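Local coordinates for uncharacterized protein (PDB 4ZKQ) that binds chemokines as a viral decoy receptor encoded by a rodent gammaherpesvirus, probably blunting the host's chemokine signalling, at residues 18-23 against 185-190; 117-122 against 134-138; 169-174 against 342-346. All coordinates share one frame; numbering follows the deposited sequence.

Contact 1: residues 18-23 against 185-190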
ATOM      1  N   SER A  18      20.048   8.246  -5.059  1.00 23.32           N
ATOM      2  CA  SER A  18      19.475   9.413  -4.396  1.00 16.03           C
ATOM      3  C   SER A  18      19.225   9.134  -2.923  1.00 16.84           C
ATOM      4  O   SER A  18      18.807   8.037  -2.558  1.00 16.49           O
ATOM      5  CB  SER A  18      18.166   9.839  -5.046  1.00 20.82           C
ATOM      6  OG  SER A  18      17.564  10.869  -4.274  1.00 18.92           O
ATOM      7  N   SER A  19      19.484  10.135  -2.087  1.00 14.85           N
ATOM      8  CA  SER A  19      19.275  10.024  -0.642  1.00 15.50           C
ATOM      9  C   SER A  19      17.952  10.660  -0.232  1.00 15.95           C
ATOM     10  O   SER A  19      17.654  10.770   0.963  1.00 17.04           O
ATOM     11  CB  SER A  19      20.424  10.701   0.112  1.00 18.88           C
ATOM     12  OG  SER A  19      20.508  12.069  -0.265  1.00 15.96           O
ATOM     13  N   ARG A  20      17.166  11.082  -1.225  1.00 12.85           N
ATOM     14  CA  ARG A  20      15.947  11.848  -0.982  1.00 14.34           C
ATOM     15  C   ARG A  20      14.697  11.127  -1.526  1.00 11.82           C
ATOM     16  O   ARG A  20      13.715  11.759  -1.921  1.00 11.09           O
ATOM     17  CB  ARG A  20      16.091  13.252  -1.594  1.00 15.98           C
ATOM     18  CG  ARG A  20      17.095  14.147  -0.851  1.00 13.41           C
ATOM     19  CD  ARG A  20      17.429  15.440  -1.610  1.00 15.66           C
ATOM     20  NE  ARG A  20      17.888  15.153  -2.963  1.00 17.19           N
ATOM     21  CZ  ARG A  20      19.029  14.536  -3.258  1.00 19.21           C
ATOM     22  NH1 ARG A  20      19.863  14.145  -2.301  1.00 17.09           N
ATOM     23  NH2 ARG A  20      19.340  14.310  -4.522  1.00 19.20           N
ATOM     24  N   LEU A  21      14.739   9.799  -1.513  1.00 12.70           N
ATOM     25  CA  LEU A  21      13.623   8.964  -1.959  1.00  9.78           C
ATOM     26  C   LEU A  21      12.748   8.518  -0.786  1.00 12.81           C
ATOM     27  O   LEU A  21      13.096   8.734   0.373  1.00 11.39           O
ATOM     28  CB  LEU A  21      14.159   7.739  -2.697  1.00 14.73           C
ATOM     29  CG  LEU A  21      15.088   8.046  -3.872  1.00 14.06           C
ATOM     30  CD1 LEU A  21      15.558   6.750  -4.493  1.00 16.09           C
ATOM     31  CD2 LEU A  21      14.394   8.921  -4.915  1.00 16.79           C
ATOM     32  N   LEU A  22      11.612   7.896  -1.087  1.00 10.51           N
ATOM     33  CA  LEU A  22      10.775   7.308  -0.048  1.00 12.93           C
ATOM     34  C   LEU A  22      11.565   6.263   0.711  1.00 10.84           C
ATOM     35  O   LEU A  22      12.432   5.606   0.139  1.00 10.03           O
ATOM     36  CB  LEU A  22       9.518   6.653  -0.636  1.00 12.56           C
ATOM     37  CG  LEU A  22       8.629   7.493  -1.553  1.00 11.52           C
ATOM     38  CD1 LEU A  22       7.528   6.624  -2.119  1.00 18.66           C
ATOM     39  CD2 LEU A  22       8.039   8.683  -0.822  1.00 12.25           C
ATOM     40  N   THR A  23      11.260   6.105   1.995  1.00 11.27           N
ATOM     41  CA  THR A  23      11.854   5.037   2.792  1.00 10.57           C
ATOM     42  C   THR A  23      10.774   4.419   3.659  1.00 10.17           C
ATOM     43  O   THR A  23       9.692   4.991   3.824  1.00 11.54           O
ATOM     44  CB  THR A  23      13.013   5.544   3.687  1.00 10.46           C
ATOM     45  OG1 THR A  23      12.522   6.522   4.607  1.00 13.59           O
ATOM     46  CG2 THR A  23      14.130   6.162   2.846  1.00 18.65           C
ATOM     47  N   SER A 185      11.965  15.669   3.863  1.00 15.26           N
ATOM     48  CA  SER A 185      13.262  15.686   3.190  1.00 19.11           C
ATOM     49  C   SER A 185      13.265  14.798   1.949  1.00 17.03           C
ATOM     50  O   SER A 185      14.067  14.996   1.036  1.00 14.53           O
ATOM     51  CB  SER A 185      14.370  15.233   4.143  1.00 18.72           C
ATOM     52  OG  SER A 185      14.222  13.864   4.466  1.00 19.36           O
ATOM     53  N   ARG A 186      12.360  13.826   1.914  1.00 12.42           N
ATOM     54  CA  ARG A 186      12.325  12.846   0.824  1.00 12.36           C
ATOM     55  C   ARG A 186      11.624  13.393  -0.420  1.00 17.72           C
ATOM     56  O   ARG A 186      10.716  12.767  -0.965  1.00 13.86           O
ATOM     57  CB  ARG A 186      11.635  11.572   1.306  1.00 17.07           C
ATOM     58  CG  ARG A 186      12.287  10.999   2.553  1.00 13.19           C
ATOM     59  CD  ARG A 186      11.440   9.909   3.180  1.00 14.62           C
ATOM     60  NE  ARG A 186      12.035   9.363   4.398  1.00 15.09           N
ATOM     61  CZ  ARG A 186      12.020   9.977   5.576  1.00 16.55           C
ATOM     62  NH1 ARG A 186      11.458  11.170   5.695  1.00 16.34           N
ATOM     63  NH2 ARG A 186      12.566   9.399   6.637  1.00 18.37           N
ATOM     64  N   GLU A 187      12.078  14.554  -0.884  1.00 15.38           N
ATOM     65  CA  GLU A 187      11.365  15.303  -1.913  1.00 13.64           C
ATOM     66  C   GLU A 187      11.396  14.657  -3.302  1.00 17.87           C
ATOM     67  O   GLU A 187      10.584  15.001  -4.159  1.00 23.31           O
ATOM     68  CB  GLU A 187      11.931  16.730  -1.987  1.00 26.39           C
ATOM     69  CG  GLU A 187      13.380  16.797  -2.412  1.00 25.22           C
ATOM     70  CD  GLU A 187      14.002  18.168  -2.169  1.00 41.74           C
ATOM     71  OE1 GLU A 187      13.363  19.019  -1.514  1.00 41.95           O
ATOM     72  OE2 GLU A 187      15.135  18.388  -2.634  1.00 45.93           O
ATOM     73  N   GLU A 188      12.319  13.725  -3.531  1.00 12.60           N
ATOM     74  CA  GLU A 188      12.370  13.000  -4.795  1.00 18.45           C
ATOM     75  C   GLU A 188      11.556  11.691  -4.765  1.00 17.16           C
ATOM     76  O   GLU A 188      11.430  11.005  -5.783  1.00 15.22           O
ATOM     77  CB  GLU A 188      13.834  12.718  -5.172  1.00 20.06           C
ATOM     78  CG  GLU A 188      14.600  13.997  -5.547  1.00 22.69           C
ATOM     79  CD  GLU A 188      16.097  13.802  -5.757  1.00 22.73           C
ATOM     80  OE1 GLU A 188      16.552  12.656  -5.962  1.00 18.22           O
ATOM     81  OE2 GLU A 188      16.829  14.818  -5.715  1.00 28.35           O
ATOM     82  N   GLY A 189      10.964  11.379  -3.614  1.00 14.62           N
ATOM     83  CA  GLY A 189      10.236  10.133  -3.431  1.00 11.28           C
ATOM     84  C   GLY A 189       8.886  10.099  -4.128  1.00 14.36           C
ATOM     85  O   GLY A 189       8.447   9.045  -4.582  1.00 16.17           O
ATOM     86  N   LEU A 190       8.227  11.252  -4.187  1.00 16.36           N
ATOM     87  CA  LEU A 190       7.012  11.429  -4.970  1.00 13.51           C
ATOM     88  C   LEU A 190       7.177  12.654  -5.851  1.00 17.49           C
ATOM     89  O   LEU A 190       7.421  13.750  -5.354  1.00 17.42           O
ATOM     90  CB  LEU A 190       5.780  11.595  -4.078  1.00 13.33           C
ATOM     91  CG  LEU A 190       4.404  11.704  -4.762  1.00 15.07           C
ATOM     92  CD1 LEU A 190       3.321  11.186  -3.826  1.00 15.71           C
ATOM     93  CD2 LEU A 190       4.076  13.136  -5.159  1.00 18.21           C
TER
HETATM   94  O   HOH W   1      15.394  12.376   2.687  1.00 26.29           O

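Contact 2: residues 117-122 against 134-138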
ATOM      1  N   HIS A 117     -16.106  15.322  -0.761  1.00 16.19           N
ATOM      2  CA  HIS A 117     -16.814  15.828   0.403  1.00 15.28           C
ATOM      3  C   HIS A 117     -15.849  16.557   1.318  1.00 18.19           C
ATOM      4  O   HIS A 117     -14.646  16.333   1.257  1.00 18.49           O
ATOM      5  CB  HIS A 117     -17.465  14.677   1.173  1.00 16.60           C
ATOM      6  CG  HIS A 117     -16.476  13.818   1.895  1.00 13.66           C
ATOM      7  ND1 HIS A 117     -15.663  12.912   1.250  1.00 16.36           N
ATOM      8  CD2 HIS A 117     -16.140  13.748   3.210  1.00 16.29           C
ATOM      9  CE1 HIS A 117     -14.882  12.311   2.131  1.00 13.47           C
ATOM     10  NE2 HIS A 117     -15.158  12.799   3.326  1.00 15.71           N
ATOM     11  N   VAL A 118     -16.382  17.413   2.176  1.00 19.47           N
ATOM     12  CA  VAL A 118     -15.604  17.995   3.260  1.00 20.26           C
ATOM     13  C   VAL A 118     -15.388  16.921   4.326  1.00 18.45           C
ATOM     14  O   VAL A 118     -16.362  16.436   4.903  1.00 19.93           O
ATOM     15  CB  VAL A 118     -16.316  19.208   3.883  1.00 19.15           C
ATOM     16  CG1 VAL A 118     -15.536  19.754   5.066  1.00 20.44           C
ATOM     17  CG2 VAL A 118     -16.530  20.293   2.840  1.00 23.65           C
ATOM     18  N   PRO A 119     -14.119  16.551   4.601  1.00 15.75           N
ATOM     19  CA  PRO A 119     -13.882  15.455   5.548  1.00 14.42           C
ATOM     20  C   PRO A 119     -14.361  15.809   6.940  1.00 15.89           C
ATOM     21  O   PRO A 119     -14.574  16.983   7.244  1.00 17.77           O
ATOM     22  CB  PRO A 119     -12.358  15.275   5.522  1.00 16.05           C
ATOM     23  CG  PRO A 119     -11.823  16.595   5.091  1.00 18.14           C
ATOM     24  CD  PRO A 119     -12.855  17.166   4.150  1.00 18.42           C
ATOM     25  N   GLN A 120     -14.546  14.795   7.771  1.00 18.05           N
ATOM     26  CA  GLN A 120     -14.976  15.007   9.138  1.00 16.81           C
ATOM     27  C   GLN A 120     -13.804  15.535   9.957  1.00 22.57           C
ATOM     28  O   GLN A 120     -12.704  14.988   9.885  1.00 17.13           O
ATOM     29  CB  GLN A 120     -15.506  13.709   9.722  1.00 17.87           C
ATOM     30  CG  GLN A 120     -16.074  13.848  11.104  1.00 24.78           C
ATOM     31  CD  GLN A 120     -16.772  12.591  11.557  1.00 22.41           C
ATOM     32  OE1 GLN A 120     -17.091  11.714  10.750  1.00 18.35           O
ATOM     33  NE2 GLN A 120     -17.004  12.488  12.853  1.00 24.18           N
ATOM     34  N   PHE A 121     -14.035  16.610  10.708  1.00 20.45           N
ATOM     35  CA  PHE A 121     -12.992  17.209  11.541  1.00 18.45           C
ATOM     36  C   PHE A 121     -13.182  16.863  13.008  1.00 24.64           C
ATOM     37  O   PHE A 121     -14.309  16.735  13.486  1.00 26.46           O
ATOM     38  CB  PHE A 121     -12.973  18.732  11.384  1.00 28.08           C
ATOM     39  CG  PHE A 121     -12.235  19.210  10.167  1.00 25.88           C
ATOM     40  CD1 PHE A 121     -12.803  19.107   8.913  1.00 23.76           C
ATOM     41  CD2 PHE A 121     -10.973  19.770  10.280  1.00 24.45           C
ATOM     42  CE1 PHE A 121     -12.131  19.547   7.795  1.00 24.07           C
ATOM     43  CE2 PHE A 121     -10.296  20.212   9.166  1.00 23.56           C
ATOM     44  CZ  PHE A 121     -10.877  20.100   7.918  1.00 22.75           C
ATOM     45  N   VAL A 122     -12.065  16.707  13.712  1.00 24.11           N
ATOM     46  CA  VAL A 122     -12.068  16.479  15.148  1.00 21.87           C
ATOM     47  C   VAL A 122     -10.927  17.251  15.786  1.00 24.58           C
ATOM     48  O   VAL A 122      -9.983  17.655  15.107  1.00 18.98           O
ATOM     49  CB  VAL A 122     -11.917  14.989  15.513  1.00 23.18           C
ATOM     50  CG1 VAL A 122     -13.157  14.210  15.118  1.00 32.10           C
ATOM     51  CG2 VAL A 122     -10.668  14.393  14.859  1.00 24.71           C
ATOM     52  N   ARG A 134      -5.957  19.805  15.467  1.00 27.97           N
ATOM     53  CA  ARG A 134      -7.107  19.727  14.586  1.00 27.33           C
ATOM     54  C   ARG A 134      -6.811  18.727  13.468  1.00 23.16           C
ATOM     55  O   ARG A 134      -5.872  18.917  12.691  1.00 25.55           O
ATOM     56  CB  ARG A 134      -7.424  21.107  14.015  1.00 28.83           C
ATOM     57  CG  ARG A 134      -8.784  21.231  13.369  1.00 26.02           C
ATOM     58  CD  ARG A 134      -9.902  21.186  14.405  1.00 33.82           C
ATOM     59  NE  ARG A 134     -11.190  21.484  13.792  1.00 29.53           N
ATOM     60  CZ  ARG A 134     -12.370  21.083  14.254  1.00 21.67           C
ATOM     61  NH1 ARG A 134     -12.449  20.346  15.354  1.00 27.86           N
ATOM     62  NH2 ARG A 134     -13.474  21.423  13.606  1.00 29.60           N
ATOM     63  N   LEU A 135      -7.605  17.660  13.402  1.00 20.15           N
ATOM     64  CA  LEU A 135      -7.426  16.624  12.389  1.00 17.51           C
ATOM     65  C   LEU A 135      -8.660  16.478  11.512  1.00 21.71           C
ATOM     66  O   LEU A 135      -9.778  16.726  11.965  1.00 19.12           O
ATOM     67  CB  LEU A 135      -7.131  15.275  13.042  1.00 14.91           C
ATOM     68  CG  LEU A 135      -5.939  15.192  13.994  1.00 22.58           C
ATOM     69  CD1 LEU A 135      -5.858  13.806  14.604  1.00 24.01           C
ATOM     70  CD2 LEU A 135      -4.651  15.539  13.283  1.00 17.63           C
ATOM     71  N   PHE A 136      -8.456  16.058  10.265  1.00 17.04           N
ATOM     72  CA  PHE A 136      -9.569  15.655   9.412  1.00 13.97           C
ATOM     73  C   PHE A 136      -9.373  14.202   8.986  1.00 18.75           C
ATOM     74  O   PHE A 136      -8.243  13.719   8.917  1.00 14.69           O
ATOM     75  CB  PHE A 136      -9.704  16.574   8.189  1.00 15.52           C
ATOM     76  CG  PHE A 136      -8.507  16.576   7.266  1.00 17.82           C
ATOM     77  CD1 PHE A 136      -8.403  15.659   6.232  1.00 16.70           C
ATOM     78  CD2 PHE A 136      -7.512  17.533   7.405  1.00 16.50           C
ATOM     79  CE1 PHE A 136      -7.315  15.676   5.374  1.00 15.98           C
ATOM     80  CE2 PHE A 136      -6.418  17.553   6.558  1.00 15.67           C
ATOM     81  CZ  PHE A 136      -6.323  16.628   5.537  1.00 15.26           C
ATOM     82  N   PHE A 137     -10.466  13.495   8.725  1.00 19.18           N
ATOM     83  CA  PHE A 137     -10.348  12.112   8.274  1.00 11.98           C
ATOM     84  C   PHE A 137     -11.464  11.652   7.348  1.00 12.12           C
ATOM     85  O   PHE A 137     -12.532  12.267   7.266  1.00 15.50           O
ATOM     86  CB  PHE A 137     -10.267  11.172   9.487  1.00 14.79           C
ATOM     87  CG  PHE A 137     -11.541  11.087  10.286  1.00 14.48           C
ATOM     88  CD1 PHE A 137     -11.778  11.964  11.329  1.00 17.65           C
ATOM     89  CD2 PHE A 137     -12.490  10.111  10.008  1.00 17.91           C
ATOM     90  CE1 PHE A 137     -12.947  11.883  12.073  1.00 19.35           C
ATOM     91  CE2 PHE A 137     -13.664  10.026  10.753  1.00 19.69           C
ATOM     92  CZ  PHE A 137     -13.884  10.917  11.785  1.00 15.85           C
ATOM     93  N   ALA A 138     -11.183  10.570   6.628  1.00 12.66           N
ATOM     94  CA  ALA A 138     -12.155   9.942   5.740  1.00 13.28           C
ATOM     95  C   ALA A 138     -11.790   8.486   5.574  1.00 16.12           C
ATOM     96  O   ALA A 138     -10.612   8.131   5.582  1.00 14.77           O
ATOM     97  CB  ALA A 138     -12.195  10.630   4.393  1.00 12.87           C
TER

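Contact 3: residues 169-174 against 342-346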
ATOM      1  N   LYS A 169      -5.600  -0.946   5.749  1.00 13.99           N
ATOM      2  CA  LYS A 169      -5.756  -2.267   6.344  1.00 16.06           C
ATOM      3  C   LYS A 169      -5.948  -3.278   5.230  1.00 14.35           C
ATOM      4  O   LYS A 169      -6.993  -3.314   4.577  1.00 13.27           O
ATOM      5  CB  LYS A 169      -6.927  -2.320   7.325  1.00 15.70           C
ATOM      6  CG  LYS A 169      -6.928  -3.617   8.119  1.00 20.64           C
ATOM      7  CD  LYS A 169      -7.948  -3.634   9.234  1.00 33.30           C
ATOM      8  CE  LYS A 169      -7.617  -4.734  10.236  1.00 35.67           C
ATOM      9  NZ  LYS A 169      -8.591  -4.791  11.360  1.00 52.04           N
ATOM     10  N   GLU A 170      -4.910  -4.071   4.995  1.00 12.10           N
ATOM     11  CA  GLU A 170      -4.934  -5.079   3.951  1.00 18.97           C
ATOM     12  C   GLU A 170      -5.890  -6.205   4.285  1.00 19.96           C
ATOM     13  O   GLU A 170      -6.327  -6.370   5.429  1.00 14.62           O
ATOM     14  CB  GLU A 170      -3.532  -5.657   3.725  1.00 18.00           C
ATOM     15  CG  GLU A 170      -2.535  -4.642   3.214  1.00 20.17           C
ATOM     16  CD  GLU A 170      -1.206  -5.259   2.814  1.00 22.44           C
ATOM     17  OE1 GLU A 170      -0.911  -6.382   3.261  1.00 25.72           O
ATOM     18  OE2 GLU A 170      -0.455  -4.614   2.053  1.00 33.17           O
ATOM     19  N   LEU A 171      -6.199  -6.991   3.267  1.00 20.29           N
ATOM     20  CA  LEU A 171      -7.041  -8.162   3.445  1.00 23.29           C
ATOM     21  C   LEU A 171      -6.453  -9.055   4.538  1.00 20.66           C
ATOM     22  O   LEU A 171      -7.178  -9.638   5.340  1.00 22.11           O
ATOM     23  CB  LEU A 171      -7.177  -8.909   2.117  1.00 28.96           C
ATOM     24  CG  LEU A 171      -8.092 -10.128   2.075  1.00 48.14           C
ATOM     25  CD1 LEU A 171      -9.534  -9.746   2.385  1.00 29.83           C
ATOM     26  CD2 LEU A 171      -7.984 -10.774   0.706  1.00 43.66           C
ATOM     27  N   SER A 172      -5.126  -9.125   4.588  1.00 18.36           N
ATOM     28  CA  SER A 172      -4.436  -9.887   5.626  1.00 17.67           C
ATOM     29  C   SER A 172      -4.717  -9.383   7.041  1.00 25.07           C
ATOM     30  O   SER A 172      -4.552 -10.120   8.010  1.00 22.87           O
ATOM     31  CB  SER A 172      -2.933  -9.834   5.400  1.00 18.08           C
ATOM     32  OG  SER A 172      -2.463  -8.517   5.638  1.00 15.95           O
ATOM     33  N   GLY A 173      -5.097  -8.115   7.150  1.00 20.26           N
ATOM     34  CA  GLY A 173      -5.186  -7.450   8.439  1.00 20.72           C
ATOM     35  C   GLY A 173      -3.974  -6.582   8.736  1.00 16.41           C
ATOM     36  O   GLY A 173      -3.974  -5.811   9.696  1.00 17.14           O
ATOM     37  N   ALA A 174      -2.935  -6.697   7.913  1.00 12.48           N
ATOM     38  CA  ALA A 174      -1.735  -5.888   8.105  1.00 14.77           C
ATOM     39  C   ALA A 174      -2.056  -4.404   7.948  1.00 16.27           C
ATOM     40  O   ALA A 174      -2.810  -4.013   7.056  1.00 13.67           O
ATOM     41  CB  ALA A 174      -0.653  -6.305   7.125  1.00 16.46           C
ATOM     42  N   ARG A 342       1.512 -13.989  13.773  1.00 21.20           N
ATOM     43  CA  ARG A 342       0.390 -13.822  12.864  1.00 31.06           C
ATOM     44  C   ARG A 342      -0.382 -12.559  13.219  1.00 35.16           C
ATOM     45  O   ARG A 342      -0.617 -12.277  14.396  1.00 26.70           O
ATOM     46  CB  ARG A 342      -0.514 -15.045  12.937  1.00 33.35           C
ATOM     47  CG  ARG A 342      -1.390 -15.271  11.724  1.00 53.37           C
ATOM     48  CD  ARG A 342      -2.218 -16.540  11.901  1.00 77.33           C
ATOM     49  NE  ARG A 342      -1.383 -17.699  12.217  1.00 61.03           N
ATOM     50  CZ  ARG A 342      -1.850 -18.896  12.558  1.00 73.44           C
ATOM     51  NH1 ARG A 342      -3.158 -19.111  12.635  1.00 74.18           N
ATOM     52  NH2 ARG A 342      -1.006 -19.883  12.825  1.00 85.21           N
ATOM     53  N   ILE A 343      -0.771 -11.790  12.209  1.00 21.61           N
ATOM     54  CA  ILE A 343      -1.428 -10.516  12.470  1.00 21.95           C
ATOM     55  C   ILE A 343      -2.924 -10.705  12.715  1.00 30.08           C
ATOM     56  O   ILE A 343      -3.479 -10.134  13.663  1.00 32.66           O
ATOM     57  CB  ILE A 343      -1.184  -9.520  11.328  1.00 16.52           C
ATOM     58  CG1 ILE A 343       0.263  -9.034  11.400  1.00 25.25           C
ATOM     59  CG2 ILE A 343      -2.137  -8.342  11.446  1.00 24.24           C
ATOM     60  CD1 ILE A 343       0.664  -8.035  10.337  1.00 27.82           C
ATOM     61  N   MET A 344      -3.588 -11.507  11.890  1.00 27.80           N
ATOM     62  CA  MET A 344      -4.982 -11.813  12.212  1.00 46.76           C
ATOM     63  C   MET A 344      -5.103 -13.119  12.979  1.00 52.65           C
ATOM     64  O   MET A 344      -4.129 -13.859  13.117  1.00 50.46           O
ATOM     65  CB  MET A 344      -5.848 -11.859  10.966  1.00 43.72           C
ATOM     66  CG  MET A 344      -6.269 -10.478  10.486  1.00 53.95           C
ATOM     67  SD  MET A 344      -7.579 -10.469   9.239  1.00 92.83           S
ATOM     68  CE  MET A 344      -8.222  -8.803   9.455  1.00 46.10           C
ATOM     69  N   SER A 345      -6.306 -13.393  13.472  1.00 67.99           N
ATOM     70  CA  SER A 345      -6.547 -14.524  14.371  1.00 92.05           C
ATOM     71  C   SER A 345      -6.036 -15.849  13.800  1.00 82.91           C
ATOM     72  O   SER A 345      -5.288 -16.570  14.461  1.00 83.96           O
ATOM     73  CB  SER A 345      -8.044 -14.635  14.686  1.00 89.44           C
ATOM     74  OG  SER A 345      -8.317 -15.783  15.461  1.00 86.83           O
ATOM     75  N   LYS A 346      -6.436 -16.159  12.570  1.00 46.95           N
ATOM     76  CA  LYS A 346      -6.129 -17.458  11.985  1.00 59.59           C
ATOM     77  C   LYS A 346      -5.685 -17.349  10.527  1.00 36.11           C
ATOM     78  O   LYS A 346      -6.245 -16.560   9.764  1.00 38.47           O
ATOM     79  CB  LYS A 346      -7.354 -18.365  12.088  1.00 73.33           C
ATOM     80  CG  LYS A 346      -8.545 -17.856  11.287  1.00 86.16           C
ATOM     81  CD  LYS A 346      -9.783 -18.699  11.522  1.00100.65           C
ATOM     82  CE  LYS A 346     -10.964 -18.170  10.724  1.00108.98           C
ATOM     83  NZ  LYS A 346     -10.693 -18.158   9.258  1.00 97.55           N
TER
HETATM   84  O   HOH W   2      -2.820 -12.278   8.925  1.00 17.67           O

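Contact 1: residues 18-23 against 185-190
The carboxylate of E188 is shared by R20 and S18. The arginine reaches it side-on in a salt bridge, NE and NH2 both donating to OE2 in bent bonds; the closer of the two, NH2 to OE2, spans 2.8 Å. Both nitrogens come from the same face of the carboxylate, and OE2 lies in the guanidinium plane at its edge, although the two planes stand 84° apart. S18 OG donates to the other oxygen, OE1, at 2.7 Å, again from above the carboxylate plane, and also accepts from R20 N, forming an ST turn. With OG anti to the backbone N (chi1 173°), S18 can serve both partners. Between the backbones, E188 N donates to R20 O at 2.9 Å; this nitrogen belongs to the type I turn R186–G189. R186, extended from CG to NE, lays its CG 3.2 Å from L21 O and ends with NE donating to T23 OG1 at 2.9 Å, while its NH1 is paired with D184. A water links S19 O to S185 OG. The apolar part is small: L22 CG and CD2 rest on the backbone of G189, and L21 CD2 meets E188 CB. L22 continues onto P59 and W180, and both L22 and G189 hydrogen-bond through their backbones to S214, so the paired loops touch both strand 54-59 and strand 206-223, leading into strands 23-26 and 190-195.

Contact 2: residues 117-122 against 134-138
Q120 to V122 runs antiparallel to L135 to F137, the strand directions 150° apart, as the two arms of the hairpin 117-125/132-143. Q120 with F137 and V122 with L135 are hydrogen-bonded pairs, F121 with F136 the non-hydrogen-bonded pair between them. Both bonds of V122 with L135 measure 2.9 Å (N to O each way), whereas Q120 N to F137 O stretches to 3.3 Å where the strand gives way to P119. On the face carrying F121 and F136, F136 CB sits over the centre of the F121 ring, 3.7 Å from its centroid in a CH-pi contact; the two rings themselves meet obliquely. P119 CG packs against F136 CD1 at 3.7 Å. In R134 the bend at chi2 (70°) brings the guanidinium over to the neighbouring strand, F121 CB lying 3.5 Å over one face, while T123 OG1 takes NH1. On the other face the extended Q120 side chain runs alongside F137, CB over the ring near its rim and CD 3.3 Å from CZ, the amide turned 41° from the ring plane; V122 CG1 touches the ring edge at CE1. H117 meets A138 CB with its ring edge, ND1 being hydrogen-bonded to E115 O. Four backbone bonds, the one at Q120 N the longest, set the register, and aromatic and aliphatic groups pack on both faces; R134, whose charge is probably offset by the salt bridge from NE to E104, also lies against carbon.

Contact 3: residues 169-174 against 342-346
M344 packs its side chain against the bare backbone of G173, with no direct hydrogen bond between the two segments. Its CE lies 3.5 Å from G173 CA, and its CG comes within 3.0 Å of S172 O, a tight approach by a carbon to a carbonyl oxygen; SD follows at 3.3 Å from the same S172 O. Beyond CB the methionine is extended, and chi1 of -81° turns it over the turn and carries CE past S172 to the glycine. G173, at a positive phi of 99°, leaves its backbone bare under M344 CE. It closes the type I turn E170–G173, and S172 OG accepts from A174 N at 3.0 Å in an ST turn. I343 approaches beside the methionine: CG2 faces G173 O at 3.6 Å and CD1 meets A174 CB at 3.9 Å. The one polar link is a water that donates to S172 O and accepts from M344 N. K169 CE only grazes M344 CE. S172 and A174 also touch A327 of strand 324-330, to which I343 is joined by a backbone bond. The two loops thus meet by close van der Waals packing and a single water bridge, without charge pairing, consistent with a fit set by the shapes of the glycine turn and of the methionine over it, with M344 lying at the surface.

Overall arrangement
The three contacts are spread over one chain, their centres 27 to 29 Å apart and none touching another. Contacts 1 and 3 lie on opposite sides of the chain's centre. Their segments alternate along the sequence, whereas contact 2 is local, its hairpin closing before contact 3 opens and falling between the two segments of contact 1. Contact 2 lies in the seven-stranded mixed sheet and forms its 117-125 edge; contacts 1 and 3 adjoin that sheet, contact 1 by strand 23-26 at the other edge, contact 3 through the turn between strands 161-169 and 175-181. Both also touch the branched sheet containing strands 206-223 and 324-330, which is consistent with their joining the two sheets.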